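Local coordinates for putative dehydrogenase (Amycolatopsis orientalis, PDB 5A9T) that catalyses the NADPH-dependent reduction of imines to amines with stereoselectivity, as an imine reductase, at the interface of chains A and B. Residues are numbered along the deposited sequence; one frame, centred on the assembly and turned at random. Chains: chain A/B, Putative dehydrogenase.

All three contacts belong to one two-fold interface, mainly between the helical C-terminal regions of the chains, so each occurs twice. Contacts 1 and 3 are neighbours, with C-alpha centres about 11 Å apart. The C-alpha centre of contact 2 lies about 26 Å from that of contact 1 and about 27 Å from that of contact 3. Helices 166-193 and 199-228 contribute to all three. Residue 226 serves contact 2 from chain A and contact 3 from chain B. The long helices thus tie distant patches together, as expected of the intertwined imine reductase dimer. Two tyrosines of contact 2 line the amine pocket.

Contact 1: the interface of chains A and B. Residues chain A 191-192, 194-195, 197, 202, 205; chain B 160, 166, 169-170, 173-174.
Helix 166-193 of chain A ends just before A:Ser194, and the chain turns through a short loop into helix 199-228. This helical C-terminal region is the dimerising part of the imine reductase family. The start of helix 166-193 of chain B packs against the turn. B:Tyr170 has 71 Å² of its surface buried by the partner. Its ring meets A:Phe202 edge to face, with the planes 65° apart. CD2 of B:Tyr170 lies at the edge of the A:Phe202 ring, in its plane, and A:Val192 CG2 covers one face of that phenyl, 3.5 Å above it. The two aromatic side chains slide past each other in opposite directions, and B:Tyr170 CE2 lies 3.5 Å from A:Phe202 CD1. A:Phe202 has CG anti to its backbone N (chi1 178°), and its CZ touches CD2 of B:Leu174. A:Val192 CG1 sits over the rim of one tyrosine face, and B:Leu160 CD2, from the tyrosine's own chain, lies over the centre of the other. The phenol oxygen OH of B:Tyr170 packs 3.7 Å from A:Val197 CG1. A:Leu205 CD1 lies 3.6 Å from B:Leu160 CD2 and near B:Tyr170 CE2. Beside B:Tyr170, on the flank toward A:Leu191 and A:Ala195, B:Leu169 extends with CG anti to its N (chi1 -180°). Its CD2 presses tightly on A:Ala195 CB at 3.4 Å. The same methyl nears the carbonyl O of A:Leu191, which accepts a 2.7 Å hydrogen bond from A:Ser194 OG.

Contact 2: the interface of chains A and B. Residues chain A 226, 268, 282-283, 285-286, 289; chain B 182-183, 186, 189-190, 261.
B:Leu186, on helix 166-193, has 95 Å² of its surface buried by the partner, more than any other residue of this patch. It packs against the C-terminal end of the partner imine reductase subunit, the 3-10 helix 282-288 and A:Trp289. Its CD1 crosses A:Val285 CG1 at about a right angle, 3.7 Å away, and its CD2 meets A:Ile226 CD1 obliquely. CB touches the rim of the A:Trp289 indole at CZ3. One face of that indole takes CG1 of B:Ile261 toward its rim, and the other has the carbonyl O of A:Val285 over its centre. A:Ile286 has 43 Å² of its surface buried. Its CG1 is anti to the backbone N (chi1 -163°), which carries CD1 to 3.4 Å from the carbonyl O of B:Leu186. A polar link is made by B:Asn183 and A:Tyr282. ND2 of B:Asn183 gives a 2.6 Å hydrogen bond to the phenol OH of A:Tyr282 (154° at the hydrogen). Ring and amide planes lie 9° apart, with ND2 at the ring edge, though the phenol oxygen sits somewhat out of the amide plane. A water joins A:Tyr282 OH (2.8 Å) to B:Asn183 OD1 (3.0 Å). An alanine here removes the amide, and would probably leave the A:Tyr282 hydroxyl and its water less firmly placed beside the amine pocket. The other pocket tyrosine, A:Tyr283, has SD of B:Met182 at its edge, 3.6 Å from CE1.

Contact 3: the interface of chains A and B. Residues chain A 185, 198-200, 203; chain B 219, 223-224, 226-227.
B:Asp227, near the end of helix 199-228, reaches across the dimer to the first turn of the same helix in chain A. This is an N-cap type of contact, with the carboxylate supplied by the partner subunit. From CB, the B:Asp227 side chain turns so that CG is anti to its own carbonyl carbon (chi1 -69°). CG of B:Asp227 packs 3.8 Å from CB of A:Pro198. The tip then forks. OD1 of B:Asp227 accepts a hydrogen bond from the backbone N of A:Ala199 at 2.8 Å, with 148° at the hydrogen. OD2 of B:Asp227 accepts one from the backbone N of A:Ala200 at 2.9 Å and 160°. Both oxygens use their syn lone pairs, so one carboxylate grips two successive amides and its rotation is fixed. The positive end of the helix dipole would probably help to stabilise a charged carboxylate here. Beside this pair, B:Ala223 CB packs on A:Ala200 CA and on A:Thr203 CG2, the latter at 3.7 Å. The hydroxyl OG1 of A:Thr203 is turned back to its own helix and donates to the carbonyl O of A:Ala200, coming from above the carbonyl plane. Further along, A:Phe185 and B:Ile219 point tip to tip. CG of A:Phe185 is anti to the backbone N. B:Ile219 CD1 touches its CB and CG, while the branch methyl CG2 of B:Ile219 sits over the centre of the phenyl face, 3.6 Å from CZ of A:Phe185.

Contact 1: the interface of chains A and B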
ATOM      1  N   LEU A 191       1.138 -12.324 -10.208  1.00 12.79           N
ATOM      2  CA  LEU A 191       2.324 -12.301 -11.088  1.00 13.35           C
ATOM      3  C   LEU A 191       3.377 -13.205 -10.608  1.00 14.74           C
ATOM      4  O   LEU A 191       3.837 -14.067 -11.359  1.00 16.40           O
ATOM      5  CB  LEU A 191       2.866 -10.884 -11.256  1.00 14.50           C
ATOM      6  CG  LEU A 191       2.125  -9.984 -12.188  1.00 16.07           C
ATOM      7  CD1 LEU A 191       2.499  -8.524 -12.002  1.00 16.24           C
ATOM      8  CD2 LEU A 191       2.429 -10.469 -13.616  1.00 17.52           C
ATOM      9  N   VAL A 192       3.812 -13.102  -9.352  1.00 13.96           N
ATOM     10  CA  VAL A 192       4.901 -14.061  -8.904  1.00 14.78           C
ATOM     11  C   VAL A 192       4.358 -15.470  -8.794  1.00 16.41           C
ATOM     12  O   VAL A 192       5.081 -16.455  -8.980  1.00 16.02           O
ATOM     13  CB  VAL A 192       5.649 -13.600  -7.642  1.00 14.97           C
ATOM     14  CG1 VAL A 192       6.269 -12.271  -7.890  1.00 15.79           C
ATOM     15  CG2 VAL A 192       4.717 -13.555  -6.387  1.00 14.88           C
ATOM     16  N   SER A 194       2.578 -16.909 -10.897  1.00 15.50           N
ATOM     17  CA  SER A 194       2.674 -17.577 -12.229  1.00 16.88           C
ATOM     18  C   SER A 194       3.999 -18.289 -12.355  1.00 19.26           C
ATOM     19  O   SER A 194       4.128 -19.138 -13.297  1.00 22.91           O
ATOM     20  CB  SER A 194       2.424 -16.544 -13.339  1.00 19.55           C
ATOM     21  OG  SER A 194       3.468 -15.657 -13.462  1.00 20.57           O
ATOM     22  N   ALA A 195       4.964 -17.981 -11.536  1.00 17.18           N
ATOM     23  CA  ALA A 195       6.239 -18.644 -11.479  1.00 19.16           C
ATOM     24  C   ALA A 195       6.345 -19.566 -10.259  1.00 19.46           C
ATOM     25  O   ALA A 195       7.457 -20.077  -9.973  1.00 22.25           O
ATOM     26  CB  ALA A 195       7.376 -17.630 -11.579  1.00 21.73           C
ATOM     27  N   VAL A 197       5.611 -18.911  -7.010  1.00 15.45           N
ATOM     28  CA  VAL A 197       5.945 -18.305  -5.739  1.00 15.18           C
ATOM     29  C   VAL A 197       4.716 -18.159  -4.896  1.00 14.91           C
ATOM     30  O   VAL A 197       3.761 -17.476  -5.281  1.00 16.95           O
ATOM     31  CB  VAL A 197       6.590 -16.904  -5.927  1.00 17.27           C
ATOM     32  CG1 VAL A 197       6.859 -16.262  -4.567  1.00 17.54           C
ATOM     33  CG2 VAL A 197       7.846 -16.961  -6.851  1.00 17.38           C
ATOM     34  N   PHE A 202       6.075 -14.472  -0.851  1.00 14.99           N
ATOM     35  CA  PHE A 202       6.173 -13.164  -1.568  1.00 14.12           C
ATOM     36  C   PHE A 202       6.056 -12.049  -0.471  1.00 14.50           C
ATOM     37  O   PHE A 202       6.731 -10.990  -0.548  1.00 14.76           O
ATOM     38  CB  PHE A 202       5.101 -13.008  -2.582  1.00 14.48           C
ATOM     39  CG  PHE A 202       5.083 -11.716  -3.322  1.00 14.39           C
ATOM     40  CD1 PHE A 202       6.229 -11.231  -3.970  1.00 14.40           C
ATOM     41  CD2 PHE A 202       3.955 -10.949  -3.370  1.00 13.86           C
ATOM     42  CE1 PHE A 202       6.174 -10.031  -4.664  1.00 14.60           C
ATOM     43  CE2 PHE A 202       3.929  -9.733  -4.077  1.00 13.35           C
ATOM     44  CZ  PHE A 202       5.053  -9.292  -4.692  1.00 14.44           C
ATOM     45  N   LEU A 205       9.303 -10.121   1.028  1.00 15.35           N
ATOM     46  CA  LEU A 205       9.831  -8.978   0.377  1.00 15.30           C
ATOM     47  C   LEU A 205       8.745  -7.877   0.153  1.00 15.45           C
ATOM     48  O   LEU A 205       9.006  -6.710   0.372  1.00 15.55           O
ATOM     49  CB  LEU A 205      10.475  -9.344  -0.945  1.00 16.97           C
ATOM     50  CG  LEU A 205      11.846  -9.992  -0.765  1.00 20.69           C
ATOM     51  CD1 LEU A 205      12.269 -10.592  -2.062  1.00 24.59           C
ATOM     52  CD2 LEU A 205      12.888  -9.001  -0.371  1.00 23.55           C
TER
ATOM     53  N   LEU B 160      16.909 -14.619  -5.343  1.00 17.38           N
ATOM     54  CA  LEU B 160      15.496 -15.087  -5.314  1.00 18.06           C
ATOM     55  C   LEU B 160      15.404 -16.521  -5.635  1.00 23.32           C
ATOM     56  O   LEU B 160      14.461 -17.180  -5.218  1.00 24.36           O
ATOM     57  CB  LEU B 160      14.658 -14.335  -6.283  1.00 20.61           C
ATOM     58  CG  LEU B 160      14.576 -12.821  -6.022  1.00 19.79           C
ATOM     59  CD1 LEU B 160      13.949 -12.170  -7.206  1.00 20.60           C
ATOM     60  CD2 LEU B 160      13.847 -12.510  -4.733  1.00 21.60           C
ATOM     61  N   LEU B 166      13.140 -14.587 -12.542  1.00 18.21           N
ATOM     62  CA  LEU B 166      12.473 -14.284 -11.236  1.00 18.41           C
ATOM     63  C   LEU B 166      12.704 -12.829 -10.810  1.00 18.99           C
ATOM     64  O   LEU B 166      11.770 -12.134 -10.356  1.00 18.06           O
ATOM     65  CB  LEU B 166      12.815 -15.166 -10.084  1.00 21.11           C
ATOM     66  CG  LEU B 166      12.394 -16.602 -10.173  1.00 26.78           C
ATOM     67  CD1 LEU B 166      13.152 -17.352  -9.131  1.00 30.53           C
ATOM     68  CD2 LEU B 166      10.865 -16.717  -9.880  1.00 28.34           C
ATOM     69  N   LEU B 169      10.550 -10.571 -12.878  1.00 14.40           N
ATOM     70  CA  LEU B 169       9.132 -10.823 -12.563  1.00 13.89           C
ATOM     71  C   LEU B 169       8.832 -10.146 -11.199  1.00 15.16           C
ATOM     72  O   LEU B 169       7.741  -9.530 -11.068  1.00 14.68           O
ATOM     73  CB  LEU B 169       8.866 -12.278 -12.518  1.00 15.69           C
ATOM     74  CG  LEU B 169       7.449 -12.735 -12.216  1.00 16.47           C
ATOM     75  CD1 LEU B 169       6.483 -12.178 -13.229  1.00 17.84           C
ATOM     76  CD2 LEU B 169       7.380 -14.241 -12.157  1.00 19.56           C
ATOM     77  N   TYR B 170       9.691 -10.307 -10.190  1.00 14.95           N
ATOM     78  CA  TYR B 170       9.453  -9.629  -8.922  1.00 13.63           C
ATOM     79  C   TYR B 170       9.385  -8.170  -9.069  1.00 13.63           C
ATOM     80  O   TYR B 170       8.551  -7.444  -8.468  1.00 13.40           O
ATOM     81  CB  TYR B 170      10.552  -9.997  -7.900  1.00 15.42           C
ATOM     82  CG  TYR B 170      10.233 -11.090  -6.894  1.00 16.16           C
ATOM     83  CD1 TYR B 170      10.194 -12.411  -7.239  1.00 19.04           C
ATOM     84  CD2 TYR B 170       9.962 -10.705  -5.611  1.00 20.11           C
ATOM     85  CE1 TYR B 170       9.921 -13.383  -6.151  1.00 19.30           C
ATOM     86  CE2 TYR B 170       9.685 -11.610  -4.624  1.00 21.60           C
ATOM     87  CZ  TYR B 170       9.710 -12.886  -4.925  1.00 18.58           C
ATOM     88  OH  TYR B 170       9.330 -13.656  -3.723  1.00 24.55           O
ATOM     89  N   ALA B 173       6.124  -7.235 -10.526  1.00 14.31           N
ATOM     90  CA  ALA B 173       5.086  -7.424  -9.518  1.00 12.51           C
ATOM     91  C   ALA B 173       5.082  -6.277  -8.495  1.00 13.49           C
ATOM     92  O   ALA B 173       4.009  -5.667  -8.193  1.00 12.94           O
ATOM     93  CB  ALA B 173       5.246  -8.740  -8.889  1.00 13.40           C
ATOM     94  N   LEU B 174       6.265  -5.929  -7.969  1.00 12.91           N
ATOM     95  CA  LEU B 174       6.325  -4.904  -6.950  1.00 13.01           C
ATOM     96  C   LEU B 174       5.917  -3.541  -7.540  1.00 11.56           C
ATOM     97  O   LEU B 174       5.274  -2.744  -6.847  1.00 13.40           O
ATOM     98  CB  LEU B 174       7.711  -4.894  -6.297  1.00 11.94           C
ATOM     99  CG  LEU B 174       8.085  -6.143  -5.470  1.00 12.96           C
ATOM    100  CD1 LEU B 174       9.565  -6.215  -5.186  1.00 14.69           C
ATOM    101  CD2 LEU B 174       7.220  -6.226  -4.163  1.00 15.14           C
TER

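Contact 2: the interface of chains A and B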
ATOM      1  N   ILE A 226       3.345  17.494  -2.994  1.00 14.57           N
ATOM      2  CA  ILE A 226       1.934  17.454  -3.282  1.00 15.93           C
ATOM      3  C   ILE A 226       1.191  18.661  -2.811  1.00 16.71           C
ATOM      4  O   ILE A 226       0.407  19.321  -3.515  1.00 17.62           O
ATOM      5  CB  ILE A 226       1.293  16.101  -2.847  1.00 17.24           C
ATOM      6  CG1 ILE A 226       1.878  14.920  -3.624  1.00 16.99           C
ATOM      7  CG2 ILE A 226      -0.221  16.233  -2.918  1.00 17.51           C
ATOM      8  CD1 ILE A 226       1.598  13.593  -2.980  1.00 21.70           C
ATOM      9  N   LEU A 268      -5.830   5.847 -15.755  1.00 27.83           N
ATOM     10  CA  LEU A 268      -5.802   7.016 -14.918  1.00 26.32           C
ATOM     11  C   LEU A 268      -4.747   7.972 -15.450  1.00 28.89           C
ATOM     12  O   LEU A 268      -5.043   9.211 -15.447  1.00 28.75           O
ATOM     13  CB  LEU A 268      -5.508   6.875 -13.412  1.00 28.76           C
ATOM     14  CG  LEU A 268      -6.537   6.019 -12.629  1.00 32.60           C
ATOM     15  CD1 LEU A 268      -6.004   5.434 -11.302  1.00 30.80           C
ATOM     16  CD2 LEU A 268      -7.815   6.855 -12.389  1.00 34.00           C
ATOM     17  N   TYR A 282       4.348  12.244 -11.398  1.00 17.14           N
ATOM     18  CA  TYR A 282       3.289  11.240 -11.288  1.00 16.79           C
ATOM     19  C   TYR A 282       2.172  11.751 -10.420  1.00 16.07           C
ATOM     20  O   TYR A 282       1.002  11.576 -10.656  1.00 15.73           O
ATOM     21  CB  TYR A 282       3.897   9.971 -10.681  1.00 16.99           C
ATOM     22  CG  TYR A 282       2.842   8.885 -10.588  1.00 15.65           C
ATOM     23  CD1 TYR A 282       1.977   8.768  -9.510  1.00 16.09           C
ATOM     24  CD2 TYR A 282       2.738   7.930 -11.594  1.00 16.38           C
ATOM     25  CE1 TYR A 282       0.977   7.836  -9.472  1.00 15.13           C
ATOM     26  CE2 TYR A 282       1.779   6.977 -11.548  1.00 16.95           C
ATOM     27  CZ  TYR A 282       0.831   6.945 -10.524  1.00 16.70           C
ATOM     28  OH  TYR A 282      -0.122   5.953 -10.529  1.00 16.50           O
ATOM     29  N   TYR A 283       2.559  12.389  -9.302  1.00 16.88           N
ATOM     30  CA  TYR A 283       1.645  12.766  -8.206  1.00 16.01           C
ATOM     31  C   TYR A 283       0.643  13.813  -8.599  1.00 15.80           C
ATOM     32  O   TYR A 283      -0.383  13.944  -7.976  1.00 16.23           O
ATOM     33  CB  TYR A 283       2.482  13.186  -6.974  1.00 16.30           C
ATOM     34  CG  TYR A 283       3.511  12.174  -6.662  1.00 17.50           C
ATOM     35  CD1 TYR A 283       3.172  10.932  -6.091  1.00 18.48           C
ATOM     36  CD2 TYR A 283       4.842  12.327  -7.063  1.00 19.91           C
ATOM     37  CE1 TYR A 283       4.120   9.942  -5.935  1.00 20.62           C
ATOM     38  CE2 TYR A 283       5.782  11.300  -6.883  1.00 19.52           C
ATOM     39  CZ  TYR A 283       5.411  10.134  -6.339  1.00 18.76           C
ATOM     40  OH  TYR A 283       6.315   9.145  -6.135  1.00 23.89           O
ATOM     41  N   VAL A 285      -1.424  13.515 -10.808  1.00 16.82           N
ATOM     42  CA  VAL A 285      -2.706  12.780 -11.094  1.00 18.57           C
ATOM     43  C   VAL A 285      -3.749  13.084 -10.067  1.00 17.82           C
ATOM     44  O   VAL A 285      -4.930  13.128 -10.361  1.00 19.34           O
ATOM     45  CB  VAL A 285      -2.412  11.300 -11.278  1.00 19.42           C
ATOM     46  CG1 VAL A 285      -2.130  10.621  -9.955  1.00 18.27           C
ATOM     47  CG2 VAL A 285      -3.569  10.625 -11.962  1.00 22.91           C
ATOM     48  N   ILE A 286      -3.327  13.441  -8.814  1.00 15.35           N
ATOM     49  CA  ILE A 286      -4.268  13.792  -7.822  1.00 15.77           C
ATOM     50  C   ILE A 286      -5.161  14.999  -8.191  1.00 16.03           C
ATOM     51  O   ILE A 286      -6.318  15.148  -7.724  1.00 17.07           O
ATOM     52  CB  ILE A 286      -3.625  14.031  -6.429  1.00 15.86           C
ATOM     53  CG1 ILE A 286      -4.677  14.008  -5.251  1.00 15.89           C
ATOM     54  CG2 ILE A 286      -2.831  15.354  -6.416  1.00 16.29           C
ATOM     55  CD1 ILE A 286      -3.972  14.153  -3.899  1.00 15.08           C
ATOM     56  N   TRP A 289      -8.626  14.604  -9.273  1.00 21.28           N
ATOM     57  CA  TRP A 289      -9.583  13.995  -8.292  1.00 21.05           C
ATOM     58  C   TRP A 289     -10.047  14.910  -7.212  1.00 20.70           C
ATOM     59  O   TRP A 289     -11.015  14.580  -6.512  1.00 21.72           O
ATOM     60  CB  TRP A 289      -8.952  12.743  -7.659  1.00 18.50           C
ATOM     61  CG  TRP A 289      -8.417  11.742  -8.617  1.00 19.88           C
ATOM     62  CD1 TRP A 289      -8.792  11.604  -9.932  1.00 23.09           C
ATOM     63  CD2 TRP A 289      -7.452  10.752  -8.383  1.00 16.90           C
ATOM     64  NE1 TRP A 289      -8.094  10.573 -10.506  1.00 26.90           N
ATOM     65  CE2 TRP A 289      -7.236  10.033  -9.603  1.00 21.27           C
ATOM     66  CE3 TRP A 289      -6.691  10.371  -7.269  1.00 19.44           C
ATOM     67  CZ2 TRP A 289      -6.267   9.031  -9.713  1.00 23.59           C
ATOM     68  CZ3 TRP A 289      -5.821   9.366  -7.371  1.00 19.02           C
ATOM     69  CH2 TRP A 289      -5.540   8.711  -8.566  1.00 20.55           C
TER
ATOM     70  N   MET B 182      -0.067   3.668  -4.524  1.00 12.13           N
ATOM     71  CA  MET B 182       0.112   5.069  -4.618  1.00 14.01           C
ATOM     72  C   MET B 182      -1.196   5.732  -5.037  1.00 12.70           C
ATOM     73  O   MET B 182      -1.535   6.746  -4.487  1.00 14.50           O
ATOM     74  CB  MET B 182       1.190   5.469  -5.643  1.00 15.59           C
ATOM     75  CG  MET B 182       1.512   6.902  -5.711  1.00 20.31           C
ATOM     76  SD  MET B 182       2.222   7.446  -4.111  1.00 24.55           S
ATOM     77  CE  MET B 182       3.292   6.300  -3.956  1.00 17.49           C
ATOM     78  N   ASN B 183      -1.908   5.127  -5.979  1.00 13.29           N
ATOM     79  CA  ASN B 183      -3.203   5.685  -6.382  1.00 12.98           C
ATOM     80  C   ASN B 183      -4.159   5.714  -5.181  1.00 13.81           C
ATOM     81  O   ASN B 183      -4.959   6.634  -5.048  1.00 13.98           O
ATOM     82  CB  ASN B 183      -3.751   4.934  -7.599  1.00 14.44           C
ATOM     83  CG  ASN B 183      -2.954   5.174  -8.857  1.00 14.79           C
ATOM     84  OD1 ASN B 183      -3.079   4.307  -9.781  1.00 21.79           O
ATOM     85  ND2 ASN B 183      -2.156   6.105  -8.880  1.00 13.28           N
ATOM     86  N   LEU B 186      -3.259   8.532  -2.979  1.00 12.51           N
ATOM     87  CA  LEU B 186      -3.615   9.837  -3.542  1.00 13.52           C
ATOM     88  C   LEU B 186      -5.112  10.053  -3.540  1.00 12.81           C
ATOM     89  O   LEU B 186      -5.568  11.172  -3.279  1.00 14.49           O
ATOM     90  CB  LEU B 186      -3.071   9.926  -5.001  1.00 14.25           C
ATOM     91  CG  LEU B 186      -1.567  10.009  -5.042  1.00 15.15           C
ATOM     92  CD1 LEU B 186      -1.093   9.884  -6.485  1.00 15.69           C
ATOM     93  CD2 LEU B 186      -0.928  11.218  -4.400  1.00 15.69           C
ATOM     94  N   ALA B 189      -5.795  11.017   0.013  1.00 12.43           N
ATOM     95  CA  ALA B 189      -5.320  12.368   0.209  1.00 13.79           C
ATOM     96  C   ALA B 189      -6.293  13.372  -0.380  1.00 14.15           C
ATOM     97  O   ALA B 189      -6.537  14.416   0.206  1.00 14.89           O
ATOM     98  CB  ALA B 189      -3.888  12.513  -0.286  1.00 13.80           C
ATOM     99  N   ALA B 190      -6.821  13.085  -1.532  1.00 14.05           N
ATOM    100  CA  ALA B 190      -7.859  13.968  -2.089  1.00 13.82           C
ATOM    101  C   ALA B 190      -9.093  14.020  -1.189  1.00 13.77           C
ATOM    102  O   ALA B 190      -9.657  15.127  -1.033  1.00 15.56           O
ATOM    103  CB  ALA B 190      -8.168  13.521  -3.478  1.00 14.39           C
ATOM    104  N   ILE B 261     -11.438   5.898  -8.740  1.00 17.38           N
ATOM    105  CA  ILE B 261     -10.677   4.846  -8.024  1.00 16.91           C
ATOM    106  C   ILE B 261     -11.648   3.839  -7.305  1.00 18.09           C
ATOM    107  O   ILE B 261     -11.590   2.650  -7.555  1.00 18.58           O
ATOM    108  CB  ILE B 261      -9.613   5.473  -7.092  1.00 18.58           C
ATOM    109  CG1 ILE B 261      -8.505   6.116  -7.886  1.00 23.09           C
ATOM    110  CG2 ILE B 261      -9.073   4.415  -6.108  1.00 20.87           C
ATOM    111  CD1 ILE B 261      -7.728   5.231  -8.715  1.00 27.20           C
TER
HETATM  112  O   HOH W   1      -1.594   4.512 -12.355  1.00 19.88           O

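Contact 3: the interface of chains A and B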
ATOM      1  N   PHE A 185      -1.389  -5.528  -4.129  1.00 12.59           N
ATOM      2  CA  PHE A 185      -0.714  -6.701  -3.623  1.00 12.22           C
ATOM      3  C   PHE A 185      -1.175  -7.983  -4.306  1.00 12.58           C
ATOM      4  O   PHE A 185      -0.356  -8.846  -4.613  1.00 13.19           O
ATOM      5  CB  PHE A 185      -0.837  -6.814  -2.095  1.00 13.56           C
ATOM      6  CG  PHE A 185      -0.367  -8.120  -1.598  1.00 13.13           C
ATOM      7  CD1 PHE A 185       1.019  -8.330  -1.385  1.00 13.45           C
ATOM      8  CD2 PHE A 185      -1.212  -9.183  -1.393  1.00 15.06           C
ATOM      9  CE1 PHE A 185       1.481  -9.588  -1.034  1.00 14.74           C
ATOM     10  CE2 PHE A 185      -0.732 -10.417  -1.005  1.00 15.89           C
ATOM     11  CZ  PHE A 185       0.594 -10.652  -0.887  1.00 13.34           C
ATOM     12  N   PRO A 198       4.638 -18.811  -3.724  1.00 15.81           N
ATOM     13  CA  PRO A 198       3.465 -18.582  -2.879  1.00 16.19           C
ATOM     14  C   PRO A 198       3.340 -17.201  -2.322  1.00 14.95           C
ATOM     15  O   PRO A 198       4.327 -16.520  -2.099  1.00 14.77           O
ATOM     16  CB  PRO A 198       3.697 -19.563  -1.724  1.00 17.55           C
ATOM     17  CG  PRO A 198       4.775 -20.492  -2.149  1.00 19.10           C
ATOM     18  CD  PRO A 198       5.619 -19.732  -3.135  1.00 18.01           C
ATOM     19  N   ALA A 199       2.094 -16.777  -2.083  1.00 14.16           N
ATOM     20  CA  ALA A 199       1.838 -15.500  -1.516  1.00 13.97           C
ATOM     21  C   ALA A 199       2.546 -15.284  -0.181  1.00 15.84           C
ATOM     22  O   ALA A 199       3.052 -14.208   0.109  1.00 15.48           O
ATOM     23  CB  ALA A 199       0.340 -15.235  -1.354  1.00 15.61           C
ATOM     24  N   ALA A 200       2.585 -16.345   0.688  1.00 15.34           N
ATOM     25  CA  ALA A 200       3.204 -16.202   2.003  1.00 16.56           C
ATOM     26  C   ALA A 200       4.721 -16.007   1.914  1.00 18.69           C
ATOM     27  O   ALA A 200       5.267 -15.196   2.624  1.00 22.43           O
ATOM     28  CB  ALA A 200       2.819 -17.361   2.883  1.00 18.55           C
ATOM     29  N   THR A 203       5.225 -12.232   0.550  1.00 14.73           N
ATOM     30  CA  THR A 203       5.123 -11.157   1.577  1.00 15.82           C
ATOM     31  C   THR A 203       6.371 -10.740   2.315  1.00 15.90           C
ATOM     32  O   THR A 203       6.547  -9.644   2.803  1.00 15.50           O
ATOM     33  CB  THR A 203       4.080 -11.462   2.690  1.00 18.99           C
ATOM     34  OG1 THR A 203       4.645 -12.558   3.515  1.00 22.05           O
ATOM     35  CG2 THR A 203       2.798 -11.791   2.131  1.00 18.36           C
TER
ATOM     36  N   ILE B 219      -2.314  -8.312   5.281  1.00 13.50           N
ATOM     37  CA  ILE B 219      -1.759  -9.132   4.210  1.00 15.07           C
ATOM     38  C   ILE B 219      -0.965 -10.360   4.775  1.00 15.06           C
ATOM     39  O   ILE B 219      -1.163 -11.450   4.335  1.00 15.03           O
ATOM     40  CB  ILE B 219      -0.864  -8.298   3.324  1.00 15.09           C
ATOM     41  CG1 ILE B 219      -1.727  -7.359   2.494  1.00 15.32           C
ATOM     42  CG2 ILE B 219      -0.095  -9.229   2.370  1.00 14.50           C
ATOM     43  CD1 ILE B 219      -0.953  -6.290   1.772  1.00 16.73           C
ATOM     44  N   ALA B 223      -2.089 -14.215   3.935  1.00 14.35           N
ATOM     45  CA  ALA B 223      -1.373 -14.827   2.794  1.00 15.24           C
ATOM     46  C   ALA B 223      -1.419 -16.382   2.805  1.00 14.46           C
ATOM     47  O   ALA B 223      -1.607 -16.975   1.780  1.00 15.11           O
ATOM     48  CB  ALA B 223       0.053 -14.250   2.663  1.00 15.57           C
ATOM     49  N   PRO B 224      -1.261 -17.044   4.013  1.00 15.11           N
ATOM     50  CA  PRO B 224      -1.381 -18.527   3.956  1.00 14.68           C
ATOM     51  C   PRO B 224      -2.750 -18.966   3.522  1.00 13.84           C
ATOM     52  O   PRO B 224      -2.845 -20.057   2.922  1.00 16.86           O
ATOM     53  CB  PRO B 224      -1.021 -18.947   5.407  1.00 15.12           C
ATOM     54  CG  PRO B 224      -0.120 -17.878   5.879  1.00 15.33           C
ATOM     55  CD  PRO B 224      -0.729 -16.577   5.297  1.00 15.16           C
ATOM     56  N   ILE B 226      -4.645 -17.404   1.309  1.00 14.57           N
ATOM     57  CA  ILE B 226      -4.560 -17.273  -0.123  1.00 15.93           C
ATOM     58  C   ILE B 226      -3.979 -18.468  -0.802  1.00 16.71           C
ATOM     59  O   ILE B 226      -4.493 -19.038  -1.780  1.00 17.62           O
ATOM     60  CB  ILE B 226      -3.908 -15.921  -0.542  1.00 17.24           C
ATOM     61  CG1 ILE B 226      -4.746 -14.722  -0.094  1.00 16.99           C
ATOM     62  CG2 ILE B 226      -3.597 -15.970  -2.031  1.00 17.51           C
ATOM     63  CD1 ILE B 226      -3.984 -13.428  -0.113  1.00 21.70           C
ATOM     64  N   ASP B 227      -2.831 -18.916  -0.283  1.00 15.39           N
ATOM     65  CA  ASP B 227      -2.156 -20.050  -0.852  1.00 15.48           C
ATOM     66  C   ASP B 227      -2.965 -21.357  -0.700  1.00 16.27           C
ATOM     67  O   ASP B 227      -2.937 -22.198  -1.585  1.00 18.53           O
ATOM     68  CB  ASP B 227      -0.791 -20.223  -0.164  1.00 17.32           C
ATOM     69  CG  ASP B 227       0.144 -19.119  -0.518  1.00 17.21           C
ATOM     70  OD1 ASP B 227       0.042 -18.672  -1.727  1.00 18.45           O
ATOM     71  OD2 ASP B 227       0.990 -18.706   0.349  1.00 16.78           O
TER